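Local coordinates for Pli0006 protein (Listeria innocua, PDB 3OP9) that probably binds DNA through an XRE-type helix-turn-helix domain and is thought to act as a transcriptional regulator, at residues 27-31 with 32-36. Residues are numbered along the deposited sequence; the frame is centred on the assembly and turned at random.
Sequences QIAEL and LNVQT
A Schellman motif ends helix 25-32 and begins the link to helix 36-44 within the helix-turn-helix family region. Two backbone bonds define it. Val-34 N donates to Ala-29 O over 3.1 Å, nearly straight at N-H...O 163°, while Asn-33 N reaches Glu-30 O at 3.3 Å, a weak bond. Asn-33 is the C-prime residue: its phi of 53° is what swings the chain off the helix. A regular helical bond runs from Leu-32 N to Ile-28 O, 3.1 Å long, and the same N-H makes a weak second approach to Ala-29 O.

Beyond the turn the chain folds back over the methyl of Ala-29, whose CB lies 3.2 Å from Val-34 O and 3.8 Å from Thr-36 OG1. With chi1 of Val-34 at -63°, its CG2 branch lies over the backbone of Ala-29, 3.9 Å from Ala-29 CA. One helical turn apart, Ile-28 and Leu-32 run alongside each other on one face of the helix, with CG2 of Ile-28 4.1 Å from CD1 of Leu-32. Leu-32 also touches Tyr-42 of helix 36-44 and Leu-57 of helix 51-61, and Ala-29 and Val-34 both rest on Val-39, so the turn is packed against two later helices.

Ala-29 O thus accepts from Val-34 N and, weakly, from Leu-32 N, which keeps the carbonyl at the helix end engaged. The short approach of Val-34 O to Ala-29 CB is consistent with a small side chain fitting the return of the chain toward Gln-35, at the N-cap position of helix 36-44.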
loop_
_atom_site.group_PDB
_atom_site.type_symbol
_atom_site.label_atom_id
_atom_site.label_comp_id
_atom_site.label_asym_id
_atom_site.label_seq_id
_atom_site.Cartn_x
_atom_site.Cartn_y
_atom_site.Cartn_z
ATOM N N GLN A 27 -6.931 -22.015 21.549
ATOM C CA GLN A 27 -6.495 -20.642 21.807
ATOM C C GLN A 27 -7.110 -19.679 20.789
ATOM O O GLN A 27 -7.579 -18.583 21.138
ATOM C CB GLN A 27 -4.971 -20.555 21.754
ATOM C CG GLN A 27 -4.304 -21.331 22.894
ATOM C CD GLN A 27 -2.793 -21.279 22.850
ATOM O OE1 GLN A 27 -2.184 -21.673 21.867
ATOM N NE2 GLN A 27 -2.176 -20.799 23.935
ATOM N N ILE A 28 -7.125 -20.087 19.527
ATOM C CA ILE A 28 -7.776 -19.279 18.512
ATOM C C ILE A 28 -9.277 -19.260 18.777
ATOM O O ILE A 28 -9.923 -18.223 18.597
ATOM C CB ILE A 28 -7.465 -19.802 17.099
ATOM C CG1 ILE A 28 -5.960 -19.668 16.840
ATOM C CG2 ILE A 28 -8.289 -19.064 16.039
ATOM C CD1 ILE A 28 -5.452 -20.494 15.658
ATOM N N ALA A 29 -9.832 -20.397 19.213
ATOM C CA ALA A 29 -11.271 -20.476 19.463
ATOM C C ALA A 29 -11.632 -19.483 20.556
ATOM O O ALA A 29 -12.654 -18.793 20.480
ATOM C CB ALA A 29 -11.688 -21.898 19.881
ATOM N N GLU A 30 -10.782 -19.416 21.574
ATOM C CA GLU A 30 -11.022 -18.519 22.704
ATOM C C GLU A 30 -10.998 -17.081 22.205
ATOM O O GLU A 30 -11.827 -16.282 22.612
ATOM C CB GLU A 30 -9.992 -18.746 23.825
ATOM C CG GLU A 30 -10.418 -19.800 24.858
ATOM C CD GLU A 30 -9.327 -20.827 25.194
ATOM O OE1 GLU A 30 -8.167 -20.428 25.452
ATOM O OE2 GLU A 30 -9.636 -22.043 25.206
ATOM N N LEU A 31 -10.064 -16.761 21.308
ATOM C CA LEU A 31 -9.947 -15.414 20.740
ATOM C C LEU A 31 -11.216 -14.994 19.990
ATOM O O LEU A 31 -11.638 -13.841 20.037
ATOM C CB LEU A 31 -8.766 -15.366 19.764
ATOM C CG LEU A 31 -8.521 -14.056 19.014
ATOM C CD1 LEU A 31 -7.909 -12.990 19.925
ATOM C CD2 LEU A 31 -7.621 -14.300 17.817
ATOM N N LEU A 32 -11.819 -15.935 19.285
ATOM C CA LEU A 32 -12.970 -15.618 18.455
ATOM C C LEU A 32 -14.289 -15.947 19.129
ATOM O O LEU A 32 -15.337 -15.701 18.561
ATOM C CB LEU A 32 -12.902 -16.366 17.143
ATOM C CG LEU A 32 -11.655 -16.120 16.307
ATOM C CD1 LEU A 32 -11.716 -17.018 15.106
ATOM C CD2 LEU A 32 -11.555 -14.658 15.917
ATOM N N ASN A 33 -14.235 -16.516 20.326
ATOM C CA ASN A 33 -15.444 -17.010 20.983
ATOM C C ASN A 33 -16.255 -17.965 20.098
ATOM O O ASN A 33 -17.449 -17.763 19.865
ATOM C CB ASN A 33 -16.308 -15.834 21.439
ATOM C CG ASN A 33 -15.589 -14.960 22.449
ATOM O OD1 ASN A 33 -15.315 -13.787 22.193
ATOM N ND2 ASN A 33 -15.241 -15.544 23.592
ATOM N N VAL A 34 -15.584 -19.003 19.603
ATOM C CA VAL A 34 -16.242 -20.089 18.894
ATOM C C VAL A 34 -15.757 -21.409 19.496
ATOM O O VAL A 34 -14.827 -21.425 20.304
ATOM C CB VAL A 34 -15.907 -20.080 17.386
ATOM C CG1 VAL A 34 -16.414 -18.794 16.719
ATOM C CG2 VAL A 34 -14.386 -20.261 17.169
ATOM N N GLN A 35 -16.366 -22.512 19.075
ATOM C CA GLN A 35 -15.886 -23.842 19.422
ATOM C C GLN A 35 -14.546 -24.122 18.778
ATOM O O GLN A 35 -14.279 -23.640 17.680
ATOM C CB GLN A 35 -16.840 -24.888 18.884
ATOM C CG GLN A 35 -18.181 -24.951 19.550
ATOM C CD GLN A 35 -19.094 -25.876 18.776
ATOM O OE1 GLN A 35 -18.629 -26.658 17.947
ATOM N NE2 GLN A 35 -20.379 -25.762 19.000
ATOM N N THR A 36 -13.741 -24.956 19.433
ATOM C CA THR A 36 -12.487 -25.423 18.863
ATOM C C THR A 36 -12.755 -26.171 17.551
ATOM O O THR A 36 -11.979 -26.101 16.609
ATOM C CB THR A 36 -11.741 -26.326 19.866
ATOM O OG1 THR A 36 -11.353 -25.544 21.005
ATOM C CG2 THR A 36 -10.502 -26.947 19.222
#